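PDB 2D5W: peptide ABC transporter, peptide-binding protein from Thermus thermophilus, which binds oligopeptides and probably delivers them to an ABC transporter for uptake into the cell. Local coordinates for residues L8-Q14 / I267-V273; T255-L259 / S274-Q279; R292-V298 / N552-K558. The contacts are given in a common frame with arbitrary orientation. Numbering follows the deposited sequence.

Contact 1. Residues L8-Q14 / I267-V273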
loop_
_atom_site.group_PDB
_atom_site.type_symbol
_atom_site.label_atom_id
_atom_site.label_comp_id
_atom_site.label_asym_id
_atom_site.label_seq_id
_atom_site.Cartn_x
_atom_site.Cartn_y
_atom_site.Cartn_z
ATOM N N LEU A 8 19.237 -10.716 11.746
ATOM C CA LEU A 8 18.530 -9.440 11.757
ATOM C C LEU A 8 17.087 -9.622 12.222
ATOM O O LEU A 8 16.290 -10.273 11.543
ATOM C CB LEU A 8 18.536 -8.838 10.351
ATOM C CG LEU A 8 17.664 -7.603 10.102
ATOM C CD1 LEU A 8 18.124 -6.453 10.980
ATOM C CD2 LEU A 8 17.734 -7.219 8.636
ATOM N N VAL A 9 16.755 -9.056 13.379
ATOM C CA VAL A 9 15.402 -9.146 13.914
ATOM C C VAL A 9 14.711 -7.808 13.677
ATOM O O VAL A 9 15.177 -6.761 14.137
ATOM C CB VAL A 9 15.414 -9.461 15.429
ATOM C CG1 VAL A 9 13.993 -9.450 15.980
ATOM C CG2 VAL A 9 16.062 -10.816 15.671
ATOM N N ILE A 10 13.602 -7.855 12.945
ATOM C CA ILE A 10 12.831 -6.667 12.605
ATOM C C ILE A 10 11.482 -6.686 13.311
ATOM O O ILE A 10 10.759 -7.680 13.257
ATOM C CB ILE A 10 12.608 -6.592 11.078
ATOM C CG1 ILE A 10 13.960 -6.563 10.361
ATOM C CG2 ILE A 10 11.781 -5.370 10.725
ATOM C CD1 ILE A 10 13.871 -6.725 8.855
ATOM N N GLY A 11 11.147 -5.583 13.974
ATOM C CA GLY A 11 9.881 -5.497 14.677
ATOM C C GLY A 11 8.802 -4.806 13.866
ATOM O O GLY A 11 9.042 -3.759 13.256
ATOM N N ALA A 12 7.606 -5.390 13.870
ATOM C CA ALA A 12 6.466 -4.843 13.139
ATOM C C ALA A 12 5.204 -4.941 13.990
ATOM O O ALA A 12 5.092 -5.816 14.848
ATOM C CB ALA A 12 6.274 -5.606 11.828
ATOM N N SER A 13 4.251 -4.046 13.741
ATOM C CA SER A 13 3.000 -4.037 14.495
ATOM C C SER A 13 1.814 -4.618 13.721
ATOM O O SER A 13 0.688 -4.624 14.218
ATOM C CB SER A 13 2.667 -2.617 14.952
ATOM O OG SER A 13 2.502 -1.751 13.846
ATOM N N GLN A 14 2.073 -5.090 12.504
ATOM C CA GLN A 14 1.041 -5.695 11.669
ATOM C C GLN A 14 1.647 -6.920 11.011
ATOM O O GLN A 14 2.848 -6.953 10.742
ATOM C CB GLN A 14 0.555 -4.702 10.614
ATOM C CG GLN A 14 -0.157 -3.510 11.228
ATOM C CD GLN A 14 -0.612 -2.489 10.212
ATOM O OE1 GLN A 14 -0.801 -2.797 9.035
ATOM N NE2 GLN A 14 -0.806 -1.260 10.667
ATOM N N ILE A 267 15.331 -6.253 19.504
ATOM C CA ILE A 267 14.966 -5.993 18.115
ATOM C C ILE A 267 16.035 -5.112 17.461
ATOM O O ILE A 267 16.346 -4.022 17.944
ATOM C CB ILE A 267 13.573 -5.332 18.057
ATOM C CG1 ILE A 267 12.526 -6.347 18.535
ATOM C CG2 ILE A 267 13.265 -4.843 16.648
ATOM C CD1 ILE A 267 11.147 -5.771 18.755
ATOM N N ASP A 268 16.601 -5.595 16.359
ATOM C CA ASP A 268 17.664 -4.873 15.663
ATOM C C ASP A 268 17.220 -3.653 14.875
ATOM O O ASP A 268 17.946 -2.661 14.801
ATOM C CB ASP A 268 18.405 -5.815 14.715
ATOM C CG ASP A 268 19.028 -6.991 15.433
ATOM O OD1 ASP A 268 19.772 -6.767 16.408
ATOM O OD2 ASP A 268 18.781 -8.142 15.020
ATOM N N ALA A 269 16.038 -3.728 14.274
ATOM C CA ALA A 269 15.528 -2.625 13.472
ATOM C C ALA A 269 14.018 -2.700 13.394
ATOM O O ALA A 269 13.433 -3.759 13.598
ATOM C CB ALA A 269 16.117 -2.688 12.064
ATOM N N THR A 270 13.385 -1.572 13.096
ATOM C CA THR A 270 11.940 -1.565 12.977
ATOM C C THR A 270 11.502 -1.461 11.522
ATOM O O THR A 270 12.206 -0.927 10.662
ATOM C CB THR A 270 11.304 -0.423 13.789
ATOM O OG1 THR A 270 11.909 0.822 13.428
ATOM C CG2 THR A 270 11.485 -0.672 15.284
ATOM N N SER A 271 10.324 -2.014 11.269
ATOM C CA SER A 271 9.689 -2.039 9.961
ATOM C C SER A 271 9.068 -0.680 9.654
ATOM O O SER A 271 8.965 0.179 10.532
ATOM C CB SER A 271 8.590 -3.113 9.992
ATOM O OG SER A 271 7.694 -3.032 8.894
ATOM N N SER A 272 8.655 -0.485 8.406
ATOM C CA SER A 272 7.973 0.744 8.030
ATOM C C SER A 272 6.571 0.675 8.655
ATOM O O SER A 272 5.860 1.675 8.711
ATOM C CB SER A 272 7.859 0.866 6.507
ATOM O OG SER A 272 7.019 -0.139 5.961
ATOM N N VAL A 273 6.178 -0.517 9.106
ATOM C CA VAL A 273 4.882 -0.711 9.758
ATOM C C VAL A 273 5.180 -1.182 11.179
ATOM O O VAL A 273 5.153 -2.378 11.488
ATOM C CB VAL A 273 4.019 -1.762 9.021
ATOM C CG1 VAL A 273 2.637 -1.826 9.651
ATOM C CG2 VAL A 273 3.908 -1.403 7.547
#
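Residues 8-12, most of strand 7-12, pair in parallel with the short strand 269-270. At L8, CD1 lies 3.8 Å from D268 CB. V9 N then donates to D268 OD2 at 2.8 Å, so a carboxylate replaces a main-chain acceptor where the second segment is still a loop; OD1 forms a salt bridge with R557. V9 O accepts from A269 N at 3.2 Å and more weakly from D268 N at 2.9 Å. I10 pairs with A269, whose O lies 3.1 Å from I10 CA and accepts from G11 N at 2.9 Å; G11 O accepts from S271 N, also at 2.9 Å. A CB on G11 would come within 3.1 Å of I267 CD1, so the glycine makes this close packing possible. Opposite A12 the second segment turns at S271, whose OG, also hydrogen-bonded to E35 of helix 31-40, accepts from V273 N at 2.9 Å in an ST turn, and V273 O swings back to receive S13 N at 2.9 Å. Q14 closes the contact, its CD 3.4 Å from V273 CG1, while its OE1 is hydrogen-bonded to S443 and its NE2 to the backbone of the bound peptide. Strand 7-12 is flanked by 246-251 and the outermost strand 269-270 in a mixed sheet, with helix 31-40 packing against I10 and A12 and helix 255-264 against I267 and T270.

Contact 2. Residues T255-L259 / S274-Q279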
loop_
_atom_site.group_PDB
_atom_site.type_symbol
_atom_site.label_atom_id
_atom_site.label_comp_id
_atom_site.label_asym_id
_atom_site.label_seq_id
_atom_site.Cartn_x
_atom_site.Cartn_y
_atom_site.Cartn_z
ATOM N N THR A 255 0.964 -1.350 19.551
ATOM C CA THR A 255 2.146 -0.535 19.312
ATOM C C THR A 255 2.902 -0.121 20.569
ATOM O O THR A 255 4.112 0.091 20.510
ATOM C CB THR A 255 1.822 0.711 18.459
ATOM O OG1 THR A 255 0.780 1.466 19.082
ATOM C CG2 THR A 255 1.387 0.296 17.057
ATOM N N ASN A 256 2.217 -0.004 21.706
ATOM C CA ASN A 256 2.922 0.338 22.938
ATOM C C ASN A 256 3.752 -0.871 23.366
ATOM O O ASN A 256 4.887 -0.723 23.823
ATOM C CB ASN A 256 1.947 0.735 24.054
ATOM C CG ASN A 256 2.651 0.967 25.379
ATOM O OD1 ASN A 256 2.656 0.103 26.253
ATOM N ND2 ASN A 256 3.269 2.130 25.520
ATOM N N SER A 257 3.195 -2.068 23.222
ATOM C CA SER A 257 3.937 -3.270 23.572
ATOM C C SER A 257 5.138 -3.408 22.632
ATOM O O SER A 257 6.208 -3.854 23.044
ATOM C CB SER A 257 3.035 -4.500 23.478
ATOM O OG SER A 257 1.990 -4.415 24.434
ATOM N N LEU A 258 4.972 -3.021 21.369
ATOM C CA LEU A 258 6.084 -3.095 20.427
ATOM C C LEU A 258 7.149 -2.088 20.858
ATOM O O LEU A 258 8.340 -2.384 20.825
ATOM C CB LEU A 258 5.617 -2.801 18.999
ATOM C CG LEU A 258 6.718 -2.776 17.929
ATOM C CD1 LEU A 258 7.481 -4.093 17.897
ATOM C CD2 LEU A 258 6.086 -2.496 16.579
ATOM N N LEU A 259 6.716 -0.897 21.268
ATOM C CA LEU A 259 7.644 0.131 21.728
ATOM C C LEU A 259 8.486 -0.405 22.891
ATOM O O LEU A 259 9.708 -0.225 22.926
ATOM C CB LEU A 259 6.876 1.378 22.177
ATOM C CG LEU A 259 7.713 2.504 22.799
ATOM C CD1 LEU A 259 8.742 2.999 21.796
ATOM C CD2 LEU A 259 6.804 3.640 23.233
ATOM N N SER A 274 5.471 -0.221 12.047
ATOM C CA SER A 274 5.825 -0.532 13.422
ATOM C C SER A 274 5.319 0.515 14.404
ATOM O O SER A 274 4.148 0.497 14.777
ATOM C CB SER A 274 7.350 -0.692 13.534
ATOM O OG SER A 274 8.036 0.445 13.034
ATOM N N LEU A 275 6.202 1.420 14.813
ATOM C CA LEU A 275 5.873 2.473 15.765
ATOM C C LEU A 275 5.315 3.703 15.073
ATOM O O LEU A 275 5.617 3.966 13.910
ATOM C CB LEU A 275 7.126 2.876 16.544
ATOM C CG LEU A 275 7.901 1.755 17.236
ATOM C CD1 LEU A 275 9.168 2.324 17.869
ATOM C CD2 LEU A 275 7.021 1.090 18.284
ATOM N N THR A 276 4.505 4.466 15.795
ATOM C CA THR A 276 3.949 5.679 15.225
ATOM C C THR A 276 4.861 6.859 15.570
ATOM O O THR A 276 5.733 6.752 16.435
ATOM C CB THR A 276 2.495 5.904 15.700
ATOM O OG1 THR A 276 2.432 5.873 17.129
ATOM C CG2 THR A 276 1.597 4.802 15.149
ATOM N N PHE A 277 4.671 7.972 14.875
ATOM C CA PHE A 277 5.500 9.165 15.040
ATOM C C PHE A 277 5.732 9.595 16.487
ATOM O O PHE A 277 6.870 9.849 16.898
ATOM C CB PHE A 277 4.873 10.313 14.249
ATOM C CG PHE A 277 5.777 11.499 14.059
ATOM C CD1 PHE A 277 6.642 11.565 12.971
ATOM C CD2 PHE A 277 5.746 12.560 14.954
ATOM C CE1 PHE A 277 7.461 12.677 12.777
ATOM C CE2 PHE A 277 6.561 13.676 14.768
ATOM C CZ PHE A 277 7.419 13.734 13.677
ATOM N N ASP A 278 4.650 9.687 17.250
ATOM C CA ASP A 278 4.717 10.087 18.650
ATOM C C ASP A 278 5.587 9.140 19.472
ATOM O O ASP A 278 6.311 9.566 20.371
ATOM C CB ASP A 278 3.306 10.145 19.244
ATOM C CG ASP A 278 2.531 8.850 19.048
ATOM O OD1 ASP A 278 2.069 8.272 20.056
ATOM O OD2 ASP A 278 2.380 8.411 17.888
ATOM N N GLN A 279 5.525 7.850 19.167
ATOM C CA GLN A 279 6.318 6.883 19.913
ATOM C C GLN A 279 7.805 7.044 19.621
ATOM O O GLN A 279 8.642 6.883 20.511
ATOM C CB GLN A 279 5.870 5.463 19.577
ATOM C CG GLN A 279 4.422 5.188 19.928
ATOM C CD GLN A 279 4.017 3.772 19.598
ATOM O OE1 GLN A 279 4.116 3.336 18.449
ATOM N NE2 GLN A 279 3.564 3.039 20.605
HETATM O O HOH W 1 0.742 4.186 18.591
HETATM O O HOH W 2 3.246 4.137 23.351
#
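Helix 255-264 is the connection of a β-α-β crossover from strand 246-251 to strand 269-270, with strand 7-12 between the two; its first turn packs on the chain after the second strand. Q279 is the central side chain. Its chi1 in m and chi2 in t extend it from its own helical turn toward the 255-259 helix, and chi3 near -58° sets the amide so that its two ends face different partners. OE1 accepts from T276 N at 2.9 Å, tying the side chain back to the start of its own turn, while NE2 approaches T255 O to 3.0 Å. Within the helix T255 O accepts from L259 N at 2.9 Å. T276, with chi1 in p, donates through OG1 to D278 OD2 at 2.6 Å.

Next to these polar groups lies L275. Its CA-to-CB bond runs sideways, yet the m,t rotamer carries CD2 to the helix, 3.9 Å from both L258 CG and L259 CB. L258 and L259 share a t,p rotamer; L258 places CD2 3.7 Å from S274 CA, and L259 also touches Q284 and L285 of helix 283-286. T255 adopts p, which puts CG2 3.6 Å from S274 O; its OG1 is held chiefly by V416 N. Two waters complete the seam: one links T255 OG1 with T276 OG1, 2.8 Å from each, and the other accepts from N256 ND2 and Q279 NE2, 3.0 Å from each.

Contact 3. Residues R292-V298 / N552-K558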
loop_
_atom_site.group_PDB
_atom_site.type_symbol
_atom_site.label_atom_id
_atom_site.label_comp_id
_atom_site.label_asym_id
_atom_site.label_seq_id
_atom_site.Cartn_x
_atom_site.Cartn_y
_atom_site.Cartn_z
ATOM N N ARG A 292 23.087 2.719 21.924
ATOM C CA ARG A 292 22.351 1.513 21.570
ATOM C C ARG A 292 21.657 1.565 20.215
ATOM O O ARG A 292 21.802 0.648 19.408
ATOM C CB ARG A 292 21.312 1.214 22.657
ATOM C CG ARG A 292 21.907 1.095 24.054
ATOM C CD ARG A 292 20.828 1.004 25.129
ATOM N NE ARG A 292 20.112 -0.269 25.114
ATOM C CZ ARG A 292 18.806 -0.402 24.895
ATOM N NH1 ARG A 292 18.048 0.661 24.661
ATOM N NH2 ARG A 292 18.255 -1.606 24.931
ATOM N N PHE A 293 20.909 2.636 19.967
ATOM C CA PHE A 293 20.167 2.770 18.716
ATOM C C PHE A 293 20.148 4.190 18.190
ATOM O O PHE A 293 20.361 5.144 18.932
ATOM C CB PHE A 293 18.695 2.366 18.905
ATOM C CG PHE A 293 18.491 0.934 19.295
ATOM C CD1 PHE A 293 18.614 0.526 20.621
ATOM C CD2 PHE A 293 18.172 -0.012 18.328
ATOM C CE1 PHE A 293 18.419 -0.806 20.976
ATOM C CE2 PHE A 293 17.975 -1.343 18.670
ATOM C CZ PHE A 293 18.099 -1.745 19.995
ATOM N N ASP A 294 19.881 4.308 16.894
ATOM C CA ASP A 294 19.721 5.601 16.248
ATOM C C ASP A 294 18.247 5.659 15.865
ATOM O O ASP A 294 17.654 4.642 15.485
ATOM C CB ASP A 294 20.587 5.718 14.991
ATOM C CG ASP A 294 22.053 5.905 15.316
ATOM O OD1 ASP A 294 22.809 4.915 15.256
ATOM O OD2 ASP A 294 22.443 7.044 15.649
ATOM N N ILE A 295 17.649 6.836 15.994
ATOM C CA ILE A 295 16.245 7.024 15.657
ATOM C C ILE A 295 16.164 8.004 14.497
ATOM O O ILE A 295 16.737 9.092 14.554
ATOM C CB ILE A 295 15.455 7.595 16.852
ATOM C CG1 ILE A 295 15.635 6.684 18.070
ATOM C CG2 ILE A 295 13.977 7.723 16.486
ATOM C CD1 ILE A 295 15.083 7.263 19.357
ATOM N N TRP A 296 15.453 7.614 13.445
ATOM C CA TRP A 296 15.298 8.442 12.253
ATOM C C TRP A 296 13.832 8.618 11.894
ATOM O O TRP A 296 13.010 7.755 12.192
ATOM C CB TRP A 296 15.982 7.792 11.049
ATOM C CG TRP A 296 17.397 7.391 11.262
ATOM C CD1 TRP A 296 17.861 6.154 11.605
ATOM C CD2 TRP A 296 18.546 8.227 11.119
ATOM N NE1 TRP A 296 19.236 6.166 11.678
ATOM C CE2 TRP A 296 19.680 7.428 11.384
ATOM C CE3 TRP A 296 18.728 9.576 10.788
ATOM C CZ2 TRP A 296 20.983 7.937 11.328
ATOM C CZ3 TRP A 296 20.021 10.082 10.733
ATOM C CH2 TRP A 296 21.132 9.262 11.001
ATOM N N PHE A 297 13.517 9.732 11.241
ATOM C CA PHE A 297 12.156 10.005 10.788
ATOM C C PHE A 297 12.252 10.252 9.290
ATOM O O PHE A 297 12.919 11.186 8.848
ATOM C CB PHE A 297 11.592 11.231 11.506
ATOM C CG PHE A 297 11.344 11.005 12.968
ATOM C CD1 PHE A 297 10.110 10.550 13.417
ATOM C CD2 PHE A 297 12.355 11.224 13.896
ATOM C CE1 PHE A 297 9.886 10.314 14.771
ATOM C CE2 PHE A 297 12.143 10.990 15.255
ATOM C CZ PHE A 297 10.906 10.536 15.691
ATOM N N VAL A 298 11.587 9.406 8.511
ATOM C CA VAL A 298 11.642 9.514 7.061
ATOM C C VAL A 298 10.312 9.902 6.437
ATOM O O VAL A 298 9.334 9.168 6.530
ATOM C CB VAL A 298 12.103 8.175 6.436
ATOM C CG1 VAL A 298 12.180 8.298 4.919
ATOM C CG2 VAL A 298 13.456 7.776 7.007
ATOM N N ASN A 552 7.737 8.063 8.667
ATOM C CA ASN A 552 7.979 6.820 9.391
ATOM C C ASN A 552 9.187 6.898 10.308
ATOM O O ASN A 552 10.265 7.327 9.896
ATOM C CB ASN A 552 8.226 5.647 8.433
ATOM C CG ASN A 552 6.993 5.243 7.647
ATOM O OD1 ASN A 552 5.874 5.288 8.152
ATOM N ND2 ASN A 552 7.202 4.814 6.408
ATOM N N PRO A 553 9.019 6.495 11.575
ATOM C CA PRO A 553 10.162 6.532 12.486
ATOM C C PRO A 553 10.865 5.177 12.384
ATOM O O PRO A 553 10.209 4.136 12.296
ATOM C CB PRO A 553 9.510 6.742 13.847
ATOM C CG PRO A 553 8.232 5.976 13.716
ATOM C CD PRO A 553 7.755 6.309 12.313
ATOM N N TYR A 554 12.192 5.194 12.358
ATOM C CA TYR A 554 12.971 3.965 12.299
ATOM C C TYR A 554 13.950 3.927 13.457
ATOM O O TYR A 554 14.622 4.920 13.740
ATOM C CB TYR A 554 13.742 3.860 10.980
ATOM C CG TYR A 554 12.855 3.631 9.783
ATOM C CD1 TYR A 554 12.528 4.675 8.923
ATOM C CD2 TYR A 554 12.312 2.372 9.532
ATOM C CE1 TYR A 554 11.681 4.471 7.840
ATOM C CE2 TYR A 554 11.465 2.159 8.457
ATOM C CZ TYR A 554 11.155 3.210 7.618
ATOM O OH TYR A 554 10.312 2.999 6.552
ATOM N N VAL A 555 14.005 2.790 14.142
ATOM C CA VAL A 555 14.924 2.599 15.259
ATOM C C VAL A 555 15.873 1.522 14.764
ATOM O O VAL A 555 15.452 0.407 14.448
ATOM C CB VAL A 555 14.185 2.136 16.526
ATOM C CG1 VAL A 555 15.167 2.023 17.690
ATOM C CG2 VAL A 555 13.082 3.130 16.864
ATOM N N VAL A 556 17.157 1.860 14.697
ATOM C CA VAL A 556 18.158 0.953 14.155
ATOM C C VAL A 556 19.336 0.750 15.097
ATOM O O VAL A 556 19.960 1.714 15.537
ATOM C CB VAL A 556 18.670 1.506 12.803
ATOM C CG1 VAL A 556 19.648 0.536 12.166
ATOM C CG2 VAL A 556 17.492 1.777 11.875
ATOM N N ARG A 557 19.649 -0.506 15.395
ATOM C CA ARG A 557 20.758 -0.801 16.292
ATOM C C ARG A 557 22.078 -0.328 15.707
ATOM O O ARG A 557 22.335 -0.479 14.510
ATOM C CB ARG A 557 20.856 -2.301 16.570
ATOM C CG ARG A 557 21.810 -2.628 17.718
ATOM C CD ARG A 557 22.147 -4.105 17.800
ATOM N NE ARG A 557 20.967 -4.959 17.905
ATOM C CZ ARG A 557 20.207 -5.080 18.990
ATOM N NH1 ARG A 557 20.489 -4.398 20.094
ATOM N NH2 ARG A 557 19.166 -5.898 18.976
ATOM N N LYS A 558 22.921 0.245 16.556
ATOM C CA LYS A 558 24.218 0.706 16.095
ATOM C C LYS A 558 24.997 -0.494 15.580
ATOM O O LYS A 558 24.930 -1.584 16.149
ATOM C CB LYS A 558 24.959 1.414 17.231
ATOM C CG LYS A 558 24.297 2.738 17.596
ATOM C CD LYS A 558 24.999 3.470 18.717
ATOM C CE LYS A 558 24.331 4.813 18.975
ATOM N NZ LYS A 558 24.457 5.757 17.824
HETATM O O HOH W 3 22.038 -2.070 21.134
HETATM O O HOH W 4 22.225 2.767 13.968
#
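On one face of this strand pair, F293, I295 and F297 alternate with P553, V555 and R557. F293 CD2 lies 3.7 Å from V555 CG1, F297 CE1 lies 3.7 Å from P553 CB, and helix 283-286 packs on I295 and V555. The opposite face carries W296, V298, Y554 and V556, where V298 CG2 meets the edge of the Y554 ring, 3.8 Å from CD1. Between the faces paired hydrogen bonds join the backbones: D294 N to V556 O and V556 N to D294 O, both 2.9 Å; W296 N to Y554 O, 2.8 Å, Y554 N to W296 O, 2.7 Å; V298 N to N552 O, 2.8 Å, N552 N to V298 O, 2.9 Å. K558 N donates a hydrogen bond to R292 O at 3.1 Å. F293 CZ sits over one face of the R557 guanidinium, 3.6 Å from NH1, while R557 NE pairs with D268. On the exposed edge K558 NZ forms a weakly hydrogen-bonded salt bridge with D294, 3.2 Å from OD1. This twisted antiparallel pairing belongs to a second mixed sheet, with strands 293-308 and 544-557, separate from that of strand 7-12, in the family 5 solute-binding protein fold.

The three centres lie about 11 to 12 Å apart. Residues 267-273 and 274-279 run on directly, so contact 1 passes into contact 2; S13 OG and S274 O, 2.9 Å apart, probably hydrogen-bond. Contact 1 meets contact 3 through the salt bridge from D268 OD1 to R557 NE, 2.6 Å, and a probable hydrogen bond between T270 OG1 and V555 N, 3.0 Å. Contacts 2 and 3 pack through L275 O on P553 CG, 3.3 Å, and F277 CE1 on F297 CD1, 3.5 Å. Contacts 1 and 3 border the peptide site: Q14 NE2 hydrogen-bonds the peptide backbone, V273 packs on a basic side chain, S272 O hydrogen-bonds a basic side chain, and N552 OD1 does so weakly.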